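Local structure of pentafunctional AROM polypeptide (Schizosaccharomyces pombe, 5SWV) at residues G305-I310 against H513-M518; G356-F361 against H392-S397; G375-A380 against A386-L391; V396-L401 against S432-S437; G472-M477 against P485-A490. The protein probably catalyses, in this fragment, two shikimate-pathway steps: dehydration of 3-dehydroquinate and NADPH-dependent reduction of 3-dehydroshikimate to shikimate. All coordinates share one frame; numbering follows the deposited sequence.

Contact 1. Residues G305-I310 against H513-M518; sequences GANVTI and HLWTGM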
# COMPACT_ATOMS: atom_id res chain seq x y z
N GLY A 305 -3.11 4.29 -18.93
CA GLY A 305 -2.42 3.02 -18.77
C GLY A 305 -3.18 1.87 -19.42
O GLY A 305 -4.29 2.06 -19.89
N ALA A 306 -2.58 0.68 -19.46
CA ALA A 306 -3.31 -0.51 -19.90
C ALA A 306 -2.72 -1.83 -19.40
O ALA A 306 -1.51 -1.96 -19.26
CB ALA A 306 -3.43 -0.52 -21.41
N ASN A 307 -3.61 -2.77 -19.13
CA ASN A 307 -3.24 -4.15 -18.86
C ASN A 307 -3.05 -4.91 -20.18
O ASN A 307 -3.66 -4.57 -21.21
CB ASN A 307 -4.30 -4.86 -18.01
CG ASN A 307 -4.22 -4.50 -16.53
OD1 ASN A 307 -5.18 -4.03 -15.93
ND2 ASN A 307 -3.08 -4.74 -15.94
N VAL A 308 -2.20 -5.92 -20.14
CA VAL A 308 -1.92 -6.79 -21.28
C VAL A 308 -2.06 -8.23 -20.81
O VAL A 308 -1.47 -8.63 -19.81
CB VAL A 308 -0.50 -6.56 -21.83
CG1 VAL A 308 -0.33 -7.26 -23.17
CG2 VAL A 308 -0.22 -5.08 -22.00
N THR A 309 -2.86 -8.99 -21.54
CA THR A 309 -3.00 -10.43 -21.30
C THR A 309 -2.58 -11.18 -22.57
O THR A 309 -2.01 -10.59 -23.49
CB THR A 309 -4.42 -10.79 -20.80
OG1 THR A 309 -4.48 -12.15 -20.40
CG2 THR A 309 -5.51 -10.54 -21.86
N ILE A 310 -2.85 -12.48 -22.60
CA ILE A 310 -2.46 -13.35 -23.71
C ILE A 310 -3.11 -12.86 -25.00
O ILE A 310 -4.30 -12.52 -24.96
CB ILE A 310 -2.91 -14.82 -23.43
CG1 ILE A 310 -2.07 -15.43 -22.29
CG2 ILE A 310 -2.80 -15.70 -24.67
CD1 ILE A 310 -2.82 -16.46 -21.45
N HIS A 513 -2.95 0.62 -8.34
CA HIS A 513 -2.08 1.39 -7.46
C HIS A 513 -0.92 2.00 -8.26
O HIS A 513 -0.62 3.19 -8.13
CB HIS A 513 -1.61 0.53 -6.28
CG HIS A 513 -0.67 1.22 -5.33
ND1 HIS A 513 0.53 0.66 -4.93
CD2 HIS A 513 -0.76 2.40 -4.68
CE1 HIS A 513 1.14 1.47 -4.09
NE2 HIS A 513 0.38 2.53 -3.92
N LEU A 514 -0.29 1.22 -9.13
CA LEU A 514 0.81 1.75 -9.94
C LEU A 514 0.34 2.90 -10.84
O LEU A 514 1.10 3.80 -11.11
CB LEU A 514 1.49 0.65 -10.78
CG LEU A 514 2.24 -0.41 -9.98
CD1 LEU A 514 2.30 -1.69 -10.80
CD2 LEU A 514 3.62 0.07 -9.55
N TRP A 515 -0.91 2.86 -11.29
CA TRP A 515 -1.45 3.93 -12.13
C TRP A 515 -1.91 5.18 -11.40
O TRP A 515 -1.54 6.26 -11.79
CB TRP A 515 -2.60 3.42 -12.98
CG TRP A 515 -2.17 2.54 -14.09
CD1 TRP A 515 -1.07 2.70 -14.90
CD2 TRP A 515 -2.86 1.39 -14.56
NE1 TRP A 515 -1.03 1.69 -15.83
CE2 TRP A 515 -2.12 0.89 -15.66
CE3 TRP A 515 -4.02 0.73 -14.16
CZ2 TRP A 515 -2.52 -0.24 -16.36
CZ3 TRP A 515 -4.42 -0.40 -14.86
CH2 TRP A 515 -3.67 -0.87 -15.95
N THR A 516 -2.73 5.02 -10.37
CA THR A 516 -3.40 6.15 -9.70
C THR A 516 -2.67 6.66 -8.46
O THR A 516 -3.02 7.70 -7.91
CB THR A 516 -4.82 5.75 -9.24
OG1 THR A 516 -4.75 4.79 -8.17
CG2 THR A 516 -5.60 5.15 -10.39
N GLY A 517 -1.65 5.93 -8.01
CA GLY A 517 -0.96 6.26 -6.76
C GLY A 517 -1.70 5.86 -5.49
O GLY A 517 -1.24 6.18 -4.40
N MET A 518 -2.81 5.12 -5.63
CA MET A 518 -3.72 4.84 -4.51
C MET A 518 -4.13 3.38 -4.48
O MET A 518 -4.36 2.78 -5.52
CB MET A 518 -4.98 5.70 -4.66
CG MET A 518 -4.67 7.20 -4.59
SD MET A 518 -6.07 8.31 -4.81
CE MET A 518 -6.71 7.67 -6.33
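W515 and N307 both turn CG beside their backbone N and anti to the carbonyl carbon (chi1 -73° and -78°), which carries the indole and the amide to one another where helix 500-516 meets strand 303-308. That strand belongs to the mixed sheet of the shikimate dehydrogenase substrate-binding region, and the contact brings onto it a helix from some 200 residues later, near the C-terminus. The indole lies along the strand backbone. G305 CA stands 3.3 Å above the indole plane, displaced toward the rim, and comes 3.5 Å from W515 NE1; with no side chain on this glycine, the pyrrole side can lie close to the main chain. The six-membered ring continues past A306 to N307. No hydrogen bond crosses between the two segments: W515 NE1 donates to I336 O on the adjacent strand, tying the ring to the sheet. F254 meets the same indole with its ring plane inclined. N307 is held by Y283 OH at OD1 and by N334 O at ND2, which fixes the turn of its amide, set 59° from the indole plane. Its OD1 touches the ring edge, near the ring plane, 3.5 Å from W515 CH2.

Contact 2. Residues G356-F361 against H392-S397; sequences GIYDTF and HRLGVS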
# COMPACT_ATOMS: atom_id res chain seq x y z
N GLY A 356 -0.25 -10.88 -7.38
CA GLY A 356 -1.39 -11.72 -7.08
C GLY A 356 -1.06 -12.80 -6.06
O GLY A 356 -1.89 -13.13 -5.20
N ILE A 357 0.16 -13.34 -6.16
CA ILE A 357 0.65 -14.35 -5.22
C ILE A 357 1.13 -13.69 -3.95
O ILE A 357 0.63 -13.99 -2.88
CB ILE A 357 1.77 -15.19 -5.85
CG1 ILE A 357 1.25 -15.89 -7.12
CG2 ILE A 357 2.29 -16.23 -4.85
CD1 ILE A 357 2.31 -16.55 -7.95
N TYR A 358 2.08 -12.78 -4.08
CA TYR A 358 2.66 -12.11 -2.94
C TYR A 358 1.63 -11.47 -2.04
O TYR A 358 1.59 -11.75 -0.85
CB TYR A 358 3.66 -11.06 -3.41
CG TYR A 358 4.35 -10.38 -2.27
CD1 TYR A 358 3.81 -9.25 -1.69
CD2 TYR A 358 5.53 -10.90 -1.73
CE1 TYR A 358 4.43 -8.63 -0.62
CE2 TYR A 358 6.17 -10.29 -0.67
CZ TYR A 358 5.61 -9.15 -0.11
OH TYR A 358 6.19 -8.53 0.96
N ASP A 359 0.79 -10.60 -2.61
CA ASP A 359 -0.17 -9.81 -1.83
C ASP A 359 -1.25 -10.68 -1.16
O ASP A 359 -1.83 -10.29 -0.13
CB ASP A 359 -0.91 -8.78 -2.69
CG ASP A 359 -0.00 -7.69 -3.27
OD1 ASP A 359 1.23 -7.65 -3.04
OD2 ASP A 359 -0.56 -6.84 -4.00
N THR A 360 -1.56 -11.82 -1.77
CA THR A 360 -2.55 -12.73 -1.21
C THR A 360 -2.02 -13.31 0.11
O THR A 360 -2.71 -13.28 1.11
CB THR A 360 -2.91 -13.84 -2.21
OG1 THR A 360 -3.51 -13.25 -3.35
CG2 THR A 360 -3.88 -14.83 -1.61
N PHE A 361 -0.78 -13.81 0.09
CA PHE A 361 -0.11 -14.29 1.29
C PHE A 361 0.06 -13.17 2.31
O PHE A 361 -0.26 -13.35 3.49
CB PHE A 361 1.26 -14.91 0.96
CG PHE A 361 1.17 -16.32 0.44
CD1 PHE A 361 0.93 -17.38 1.31
CD2 PHE A 361 1.33 -16.61 -0.90
CE1 PHE A 361 0.83 -18.68 0.85
CE2 PHE A 361 1.25 -17.91 -1.37
CZ PHE A 361 0.99 -18.95 -0.50
N HIS A 392 10.12 -16.52 -1.98
CA HIS A 392 11.44 -16.07 -1.60
C HIS A 392 11.39 -14.65 -1.04
O HIS A 392 12.00 -14.36 -0.01
CB HIS A 392 12.42 -16.14 -2.78
CG HIS A 392 13.85 -15.91 -2.39
ND1 HIS A 392 14.41 -14.65 -2.32
CD2 HIS A 392 14.82 -16.77 -2.02
CE1 HIS A 392 15.67 -14.75 -1.92
NE2 HIS A 392 15.94 -16.03 -1.73
N ARG A 393 10.63 -13.79 -1.69
CA ARG A 393 10.55 -12.39 -1.26
C ARG A 393 9.87 -12.23 0.08
O ARG A 393 10.15 -11.29 0.79
CB ARG A 393 9.82 -11.56 -2.32
CG ARG A 393 9.96 -10.06 -2.14
CD ARG A 393 9.90 -9.34 -3.47
NE ARG A 393 9.38 -7.99 -3.27
CZ ARG A 393 10.11 -6.91 -3.04
NH1 ARG A 393 11.44 -6.96 -2.97
NH2 ARG A 393 9.48 -5.75 -2.86
N LEU A 394 8.97 -13.15 0.43
CA LEU A 394 8.34 -13.16 1.73
C LEU A 394 9.21 -13.81 2.80
O LEU A 394 8.78 -13.89 3.95
CB LEU A 394 7.01 -13.93 1.67
CG LEU A 394 5.87 -13.42 0.78
CD1 LEU A 394 4.99 -14.54 0.26
CD2 LEU A 394 5.01 -12.42 1.52
N GLY A 395 10.40 -14.31 2.45
CA GLY A 395 11.36 -14.82 3.43
C GLY A 395 11.41 -16.33 3.64
O GLY A 395 12.12 -16.79 4.54
N VAL A 396 10.70 -17.11 2.83
CA VAL A 396 10.76 -18.57 2.94
C VAL A 396 12.20 -19.06 2.70
O VAL A 396 12.79 -18.77 1.66
CB VAL A 396 9.80 -19.24 1.93
CG1 VAL A 396 10.02 -20.75 1.86
CG2 VAL A 396 8.36 -18.94 2.30
N SER A 397 12.76 -19.80 3.65
CA SER A 397 14.17 -20.25 3.56
C SER A 397 14.37 -21.60 2.87
O SER A 397 15.48 -21.91 2.46
CB SER A 397 14.83 -20.28 4.94
OG SER A 397 14.09 -21.14 5.78
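The isobutyl group of L394 and the phenol ring of Y358 cross at a slant, and this pairing forms the heart of a contact between helix 353-364 and the C-terminal end of helix 382-393. Y358 extends its ring with CG anti to the backbone N (chi1 -177°), so the group reaches across to the end of helix 382-393 although its CB does not set out that way. CD2 and CE2 of the ring do most of the touching, approached obliquely. L394 CD2 lies 3.3 Å from Y358 CE2, and the branch point L394 CG follows at 3.5 Å from that same CE2. The other methyl serves a second aromatic residue: L394 CD1 rests 3.8 Å from F361 CB, one helical turn further on. The F361 ring itself leads off toward A442 and V444 on strand 440-445, so the leucine meets the root of that side chain more than its ring. At the outer margin the extended R393 chain passes Y358, its CG 4.1 Å from Y358 CE2, while W354 brings another ring to the tyrosine. Helix 382-393 ends one residue before L394. G395 takes a positive phi in a Schellman motif, with G395 N bonded to H392 O at 2.9 Å, and the chain leaves toward strand 398-403. Nothing polar is exchanged across the contact: methyls and aromatic carbons meet by dispersion and the hydrophobic effect, an attraction that depends on the fit of their shapes and not on the direction of any bond.

Contact 3. Residues G375-A380 against A386-L391; sequences GLVIGA and AAIYSL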
# COMPACT_ATOMS: atom_id res chain seq x y z
N GLY A 375 8.37 -23.75 2.25
CA GLY A 375 7.29 -23.61 1.28
C GLY A 375 7.29 -24.70 0.23
O GLY A 375 8.25 -25.46 0.12
N LEU A 376 6.21 -24.77 -0.54
CA LEU A 376 6.10 -25.69 -1.65
C LEU A 376 5.42 -25.00 -2.81
O LEU A 376 4.37 -24.39 -2.65
CB LEU A 376 5.28 -26.91 -1.26
CG LEU A 376 4.91 -27.85 -2.42
CD1 LEU A 376 6.15 -28.58 -2.88
CD2 LEU A 376 3.81 -28.81 -2.00
N VAL A 377 6.03 -25.13 -3.99
CA VAL A 377 5.45 -24.67 -5.24
C VAL A 377 5.26 -25.92 -6.09
O VAL A 377 6.16 -26.76 -6.18
CB VAL A 377 6.39 -23.68 -5.95
CG1 VAL A 377 5.87 -23.31 -7.34
CG2 VAL A 377 6.63 -22.44 -5.08
N ILE A 378 4.09 -26.03 -6.71
CA ILE A 378 3.77 -27.16 -7.58
C ILE A 378 3.51 -26.65 -8.98
O ILE A 378 2.67 -25.77 -9.17
CB ILE A 378 2.50 -27.87 -7.10
CG1 ILE A 378 2.65 -28.29 -5.63
CG2 ILE A 378 2.22 -29.07 -7.97
CD1 ILE A 378 1.35 -28.63 -4.95
N GLY A 379 4.24 -27.20 -9.95
CA GLY A 379 4.20 -26.74 -11.34
C GLY A 379 5.51 -26.10 -11.81
O GLY A 379 6.40 -25.78 -11.01
N ALA A 380 5.60 -25.94 -13.13
CA ALA A 380 6.82 -25.49 -13.78
C ALA A 380 6.62 -24.50 -14.94
O ALA A 380 7.55 -24.28 -15.73
CB ALA A 380 7.58 -26.71 -14.27
N ALA A 386 6.95 -16.97 -10.80
CA ALA A 386 6.45 -15.87 -9.98
C ALA A 386 6.21 -16.33 -8.55
O ALA A 386 6.52 -15.61 -7.59
CB ALA A 386 5.17 -15.32 -10.57
N ALA A 387 5.68 -17.54 -8.41
CA ALA A 387 5.43 -18.13 -7.11
C ALA A 387 6.72 -18.33 -6.29
O ALA A 387 6.77 -18.00 -5.10
CB ALA A 387 4.70 -19.45 -7.26
N ILE A 388 7.77 -18.84 -6.94
CA ILE A 388 9.07 -18.97 -6.30
C ILE A 388 9.61 -17.60 -5.88
O ILE A 388 9.93 -17.41 -4.71
CB ILE A 388 10.06 -19.72 -7.20
CG1 ILE A 388 9.66 -21.18 -7.23
CG2 ILE A 388 11.50 -19.60 -6.69
CD1 ILE A 388 10.36 -21.97 -8.30
N TYR A 389 9.67 -16.65 -6.81
CA TYR A 389 10.04 -15.26 -6.45
C TYR A 389 9.22 -14.73 -5.26
O TYR A 389 9.79 -14.22 -4.29
CB TYR A 389 9.91 -14.32 -7.66
CG TYR A 389 10.14 -12.86 -7.36
CD1 TYR A 389 11.37 -12.40 -6.92
CD2 TYR A 389 9.11 -11.92 -7.51
CE1 TYR A 389 11.58 -11.05 -6.65
CE2 TYR A 389 9.30 -10.57 -7.24
CZ TYR A 389 10.54 -10.13 -6.81
OH TYR A 389 10.73 -8.78 -6.53
N SER A 390 7.90 -14.90 -5.32
CA SER A 390 7.03 -14.41 -4.24
C SER A 390 7.37 -15.08 -2.92
O SER A 390 7.52 -14.40 -1.92
CB SER A 390 5.54 -14.62 -4.59
OG SER A 390 5.17 -13.82 -5.69
N LEU A 391 7.51 -16.40 -2.90
CA LEU A 391 7.80 -17.07 -1.63
C LEU A 391 9.15 -16.64 -1.09
O LEU A 391 9.28 -16.36 0.09
CB LEU A 391 7.71 -18.60 -1.75
CG LEU A 391 6.28 -19.13 -1.94
CD1 LEU A 391 6.23 -20.64 -1.99
CD2 LEU A 391 5.36 -18.64 -0.84
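Strand 374-378, helix 382-393 and strand 398-403 form a beta-alpha-beta unit of the parallel sheet, and here the first strand packs against the helix that follows it. The two short axes run nearly antiparallel, at 169°, and approach to 8.9 Å. V377 carries the contact from the strand, its CB aimed at the helix and its two methyls divided between partners. CG1, anti to the backbone N (chi1 174°), lies 4.0 Å from A387 CB, where the small alanine lets strand and helix come near. V377 CG2 is shared by I388, whose CG1 is 3.9 Å away, and, a turn after A387, by L391, whose CD1 is 3.6 Å away. The I388 chain stands roughly perpendicular to V377, whereas that of L391 runs alongside it, pointing the other way. All of these residues are buried, and I388 continues into the core by touching V412, F416 and Y420. Away from the strand, S390 folds its hydroxyl back along the helix. S390 OG donates to A386 O at 2.9 Å from well above the carbonyl plane, and S390 N reaches that oxygen from the opposite face at 2.7 Å, so one carbonyl takes both bonds. A second helix, 353-364, lies against the unit, with I357 touching A387 and S390. Beyond V377 the strand runs into a glycine-rich turn beginning at G379 and A380 and then into the helix, consistent with the dinucleotide-binding beta-alpha-beta of the Rossmann-like domain of shikimate dehydrogenases.

Contact 4. Residues V396-L401 against S432-S437; sequences VSRIYL and SEELSS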
# COMPACT_ATOMS: atom_id res chain seq x y z
N VAL A 396 10.70 -17.11 2.83
CA VAL A 396 10.76 -18.57 2.94
C VAL A 396 12.20 -19.06 2.70
O VAL A 396 12.79 -18.77 1.66
CB VAL A 396 9.80 -19.24 1.93
CG1 VAL A 396 10.02 -20.75 1.86
CG2 VAL A 396 8.36 -18.94 2.30
N SER A 397 12.76 -19.80 3.65
CA SER A 397 14.17 -20.25 3.56
C SER A 397 14.37 -21.60 2.87
O SER A 397 15.48 -21.91 2.46
CB SER A 397 14.83 -20.28 4.94
OG SER A 397 14.09 -21.14 5.78
N ARG A 398 13.31 -22.41 2.75
CA ARG A 398 13.37 -23.62 1.92
C ARG A 398 12.14 -23.66 1.03
O ARG A 398 11.04 -23.88 1.50
CB ARG A 398 13.46 -24.88 2.76
CG ARG A 398 14.48 -24.80 3.89
CD ARG A 398 14.87 -26.15 4.45
NE ARG A 398 15.76 -26.82 3.50
CZ ARG A 398 16.74 -27.67 3.80
NH1 ARG A 398 17.46 -28.20 2.81
NH2 ARG A 398 17.03 -28.00 5.07
N ILE A 399 12.35 -23.46 -0.26
CA ILE A 399 11.28 -23.44 -1.25
C ILE A 399 11.31 -24.78 -1.98
O ILE A 399 12.14 -24.99 -2.88
CB ILE A 399 11.48 -22.26 -2.23
CG1 ILE A 399 11.60 -20.93 -1.48
CG2 ILE A 399 10.32 -22.17 -3.20
CD1 ILE A 399 12.15 -19.78 -2.30
N TYR A 400 10.43 -25.70 -1.57
CA TYR A 400 10.32 -27.02 -2.21
C TYR A 400 9.58 -26.90 -3.54
O TYR A 400 8.62 -26.14 -3.66
CB TYR A 400 9.68 -28.05 -1.27
CG TYR A 400 10.62 -28.43 -0.15
CD1 TYR A 400 10.66 -27.69 1.03
CD2 TYR A 400 11.52 -29.48 -0.30
CE1 TYR A 400 11.56 -28.01 2.05
CE2 TYR A 400 12.42 -29.80 0.71
CZ TYR A 400 12.43 -29.06 1.89
OH TYR A 400 13.32 -29.36 2.91
N LEU A 401 10.06 -27.65 -4.54
CA LEU A 401 9.54 -27.57 -5.90
C LEU A 401 9.20 -28.96 -6.43
O LEU A 401 10.06 -29.83 -6.50
CB LEU A 401 10.57 -26.91 -6.80
CG LEU A 401 10.20 -26.73 -8.27
CD1 LEU A 401 8.91 -25.94 -8.46
CD2 LEU A 401 11.34 -26.03 -9.00
N SER A 432 11.67 -39.81 1.21
CA SER A 432 10.63 -39.76 2.26
C SER A 432 11.10 -39.30 3.65
O SER A 432 10.31 -38.68 4.38
CB SER A 432 9.92 -41.13 2.39
OG SER A 432 9.00 -41.32 1.33
N GLU A 433 12.35 -39.59 4.01
CA GLU A 433 12.87 -39.32 5.36
C GLU A 433 13.29 -37.86 5.58
O GLU A 433 13.13 -37.34 6.68
CB GLU A 433 14.03 -40.27 5.73
CG GLU A 433 14.21 -40.52 7.23
CD GLU A 433 13.09 -41.35 7.87
OE1 GLU A 433 13.30 -42.57 8.11
OE2 GLU A 433 11.99 -40.81 8.15
N GLU A 434 13.83 -37.23 4.55
CA GLU A 434 14.06 -35.78 4.58
C GLU A 434 12.69 -35.03 4.71
O GLU A 434 12.57 -34.11 5.52
CB GLU A 434 14.86 -35.33 3.33
CG GLU A 434 15.65 -34.02 3.47
CD GLU A 434 14.89 -32.75 3.05
OE1 GLU A 434 13.71 -32.83 2.65
OE2 GLU A 434 15.48 -31.64 3.11
N LEU A 435 11.68 -35.49 3.95
CA LEU A 435 10.35 -34.83 3.86
C LEU A 435 9.39 -35.06 5.02
O LEU A 435 8.48 -34.24 5.24
CB LEU A 435 9.61 -35.28 2.59
CG LEU A 435 10.17 -34.92 1.21
CD1 LEU A 435 9.25 -35.49 0.14
CD2 LEU A 435 10.33 -33.41 1.04
N SER A 436 9.54 -36.19 5.71
CA SER A 436 8.70 -36.54 6.86
C SER A 436 8.70 -35.44 7.93
O SER A 436 7.64 -35.09 8.46
CB SER A 436 9.17 -37.87 7.48
OG SER A 436 10.56 -37.86 7.73
N SER A 437 9.88 -34.90 8.21
CA SER A 437 10.06 -33.81 9.18
C SER A 437 9.92 -32.39 8.58
O SER A 437 10.28 -31.41 9.25
CB SER A 437 11.43 -33.96 9.86
OG SER A 437 12.47 -33.81 8.91
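E434 OE2 is approached by two groups from strand 398-403: it accepts a hydrogen bond from Y400 OH at 3.1 Å and faces the charge of R398. The tyrosine uses the syn lone pair of the carboxylate oxygen, on the side of E434 OE1, and the ring and carboxylate planes stand 59° apart. E434 gets there from the short helix 432-436 by a chain that bends at chi2 (-91°), stretching toward Y400 as the tyrosine stretches toward it. R398 takes a different stance. Its NH1 is 4.0 Å from E434 OE2, a long salt bridge, and the oxygen hangs over one face of the guanidinium group, whose plane is 86° from that of the carboxylate. None of the guanidinium hydrogens is directed to the oxygen, so the attraction is one of charge. Y400 OH sits over that same guanidinium face, 3.5 Å above the plane. L435 lies alongside the tyrosine ring, its CD2 4.2 Å from Y400 CE2, and also touches I425 of the edge strand 422-426, tying the helix to the outer part of the parallel sheet. Y400 itself is buried, with L376 and V438 against it, while E434 is exposed. The tyrosine therefore carries its hydroxyl out of an apolar layer to a surface carboxylate, and the nearby arginine charge would be expected to favour the ionised form of that glutamate.

Contact 5. Residues G472-M477 against P485-A490; sequences GVFLDM and PLMAVA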
# COMPACT_ATOMS: atom_id res chain seq x y z
N GLY A 472 -0.91 -21.85 8.49
CA GLY A 472 -0.30 -22.09 7.18
C GLY A 472 -1.30 -21.84 6.07
O GLY A 472 -2.47 -22.15 6.25
N VAL A 473 -0.84 -21.30 4.94
CA VAL A 473 -1.74 -20.87 3.85
C VAL A 473 -1.46 -21.65 2.57
O VAL A 473 -0.31 -21.83 2.18
CB VAL A 473 -1.63 -19.35 3.56
CG1 VAL A 473 -2.54 -18.93 2.41
CG2 VAL A 473 -1.93 -18.54 4.81
N PHE A 474 -2.54 -22.10 1.94
CA PHE A 474 -2.52 -22.77 0.64
C PHE A 474 -3.17 -21.88 -0.38
O PHE A 474 -4.27 -21.38 -0.15
CB PHE A 474 -3.31 -24.06 0.73
CG PHE A 474 -3.50 -24.75 -0.58
CD1 PHE A 474 -2.55 -25.66 -1.05
CD2 PHE A 474 -4.61 -24.50 -1.36
CE1 PHE A 474 -2.72 -26.29 -2.27
CE2 PHE A 474 -4.78 -25.13 -2.59
CZ PHE A 474 -3.83 -26.02 -3.04
N LEU A 475 -2.52 -21.69 -1.53
CA LEU A 475 -3.07 -20.90 -2.63
C LEU A 475 -3.12 -21.72 -3.92
O LEU A 475 -2.11 -22.26 -4.34
CB LEU A 475 -2.23 -19.65 -2.86
CG LEU A 475 -2.54 -18.80 -4.10
CD1 LEU A 475 -3.96 -18.26 -4.05
CD2 LEU A 475 -1.55 -17.66 -4.20
N ASP A 476 -4.27 -21.78 -4.57
CA ASP A 476 -4.36 -22.39 -5.89
C ASP A 476 -4.56 -21.28 -6.88
O ASP A 476 -5.46 -20.48 -6.71
CB ASP A 476 -5.54 -23.36 -5.94
CG ASP A 476 -5.49 -24.29 -7.14
OD1 ASP A 476 -5.07 -23.85 -8.23
OD2 ASP A 476 -5.89 -25.47 -6.99
N MET A 477 -3.74 -21.23 -7.92
CA MET A 477 -3.83 -20.19 -8.95
C MET A 477 -4.90 -20.41 -10.00
O MET A 477 -5.16 -19.50 -10.78
CB MET A 477 -2.49 -20.01 -9.65
CG MET A 477 -1.42 -19.48 -8.72
SD MET A 477 -1.89 -17.89 -8.05
CE MET A 477 -1.73 -16.84 -9.51
N PRO A 485 -9.98 -29.39 -6.94
CA PRO A 485 -9.57 -30.66 -6.32
C PRO A 485 -8.57 -30.52 -5.16
O PRO A 485 -8.85 -30.99 -4.06
CB PRO A 485 -8.93 -31.41 -7.49
CG PRO A 485 -9.67 -30.93 -8.69
CD PRO A 485 -10.18 -29.55 -8.40
N LEU A 486 -7.45 -29.85 -5.41
CA LEU A 486 -6.38 -29.73 -4.40
C LEU A 486 -6.78 -28.91 -3.19
O LEU A 486 -6.38 -29.22 -2.07
CB LEU A 486 -5.10 -29.13 -5.00
CG LEU A 486 -4.23 -30.05 -5.86
CD1 LEU A 486 -3.01 -29.29 -6.32
CD2 LEU A 486 -3.82 -31.30 -5.10
N MET A 487 -7.55 -27.86 -3.43
CA MET A 487 -8.07 -27.03 -2.35
C MET A 487 -8.83 -27.89 -1.33
O MET A 487 -8.64 -27.71 -0.13
CB MET A 487 -8.97 -25.91 -2.88
CG MET A 487 -8.60 -24.56 -2.32
SD MET A 487 -9.51 -23.19 -3.04
CE MET A 487 -8.86 -23.08 -4.70
N ALA A 488 -9.65 -28.82 -1.82
CA ALA A 488 -10.39 -29.74 -0.94
C ALA A 488 -9.45 -30.57 -0.05
O ALA A 488 -9.65 -30.64 1.17
CB ALA A 488 -11.31 -30.65 -1.74
N VAL A 489 -8.44 -31.17 -0.69
CA VAL A 489 -7.44 -31.99 0.02
C VAL A 489 -6.83 -31.15 1.14
O VAL A 489 -6.72 -31.62 2.28
CB VAL A 489 -6.31 -32.48 -0.92
CG1 VAL A 489 -5.17 -33.10 -0.11
CG2 VAL A 489 -6.84 -33.48 -1.95
N ALA A 490 -6.46 -29.92 0.77
CA ALA A 490 -5.78 -29.00 1.66
C ALA A 490 -6.70 -28.58 2.78
O ALA A 490 -6.29 -28.58 3.95
CB ALA A 490 -5.30 -27.79 0.88
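The F474 ring packs face-on against A490, and this buried side contrasts with the outer side of helix 485-492, where P485 and A488 are exposed and V489 partly so. With CG anti to the backbone N (chi1 173°), the ring projects from strand 472-476 toward the helix. A490 CB sits over one face, 4.0 Å from the ring centroid and 16° off its normal, a CH-pi contact. Two further helix residues meet the outer end of the ring obliquely: L486 CB lies 3.9 Å from F474 CZ, and M487 CA is 3.8 Å from F474 CE2. M487 then bends at its last torsion and turns its methyl to the strand, CE 3.6 Å from D476 CB. The carboxylate of D476 looks to the loop between strand and helix, OD2 bonding T484 OG1 and OD1 accepting from A478 N. Since T484 OG1 also accepts from M487 N, the aspartate is linked through it to the start of the helix. The short axes of strand and helix run nearly antiparallel and approach to 8.9 Å, and the chain goes on to strand 496-498: a beta-alpha-beta crossover of the Rossmann-like parallel sheet.

Contacts 2 to 5 all belong to the Rossmann-like half of the shikimate dehydrogenase, and contact 1 joins the substrate-binding sheet to helix 500-516. The probable dinucleotide-binding turn after strand 374-378 begins in contact 3, whose centre is about 24 Å from that of contact 1. Contacts 2 and 3 share helix 382-393 and have centres about 9 Å apart; a probable hydrogen bond from V396 N to L391 O, 3.2 Å, connects them. Contacts 3 and 4 meet through neighbouring strands, with G375 N 2.8 Å from R398 O. Contact 5 lies on the same sheet, and V473 and L475 touch F361 of contact 2. Along the chain, contact 1 encloses the other four.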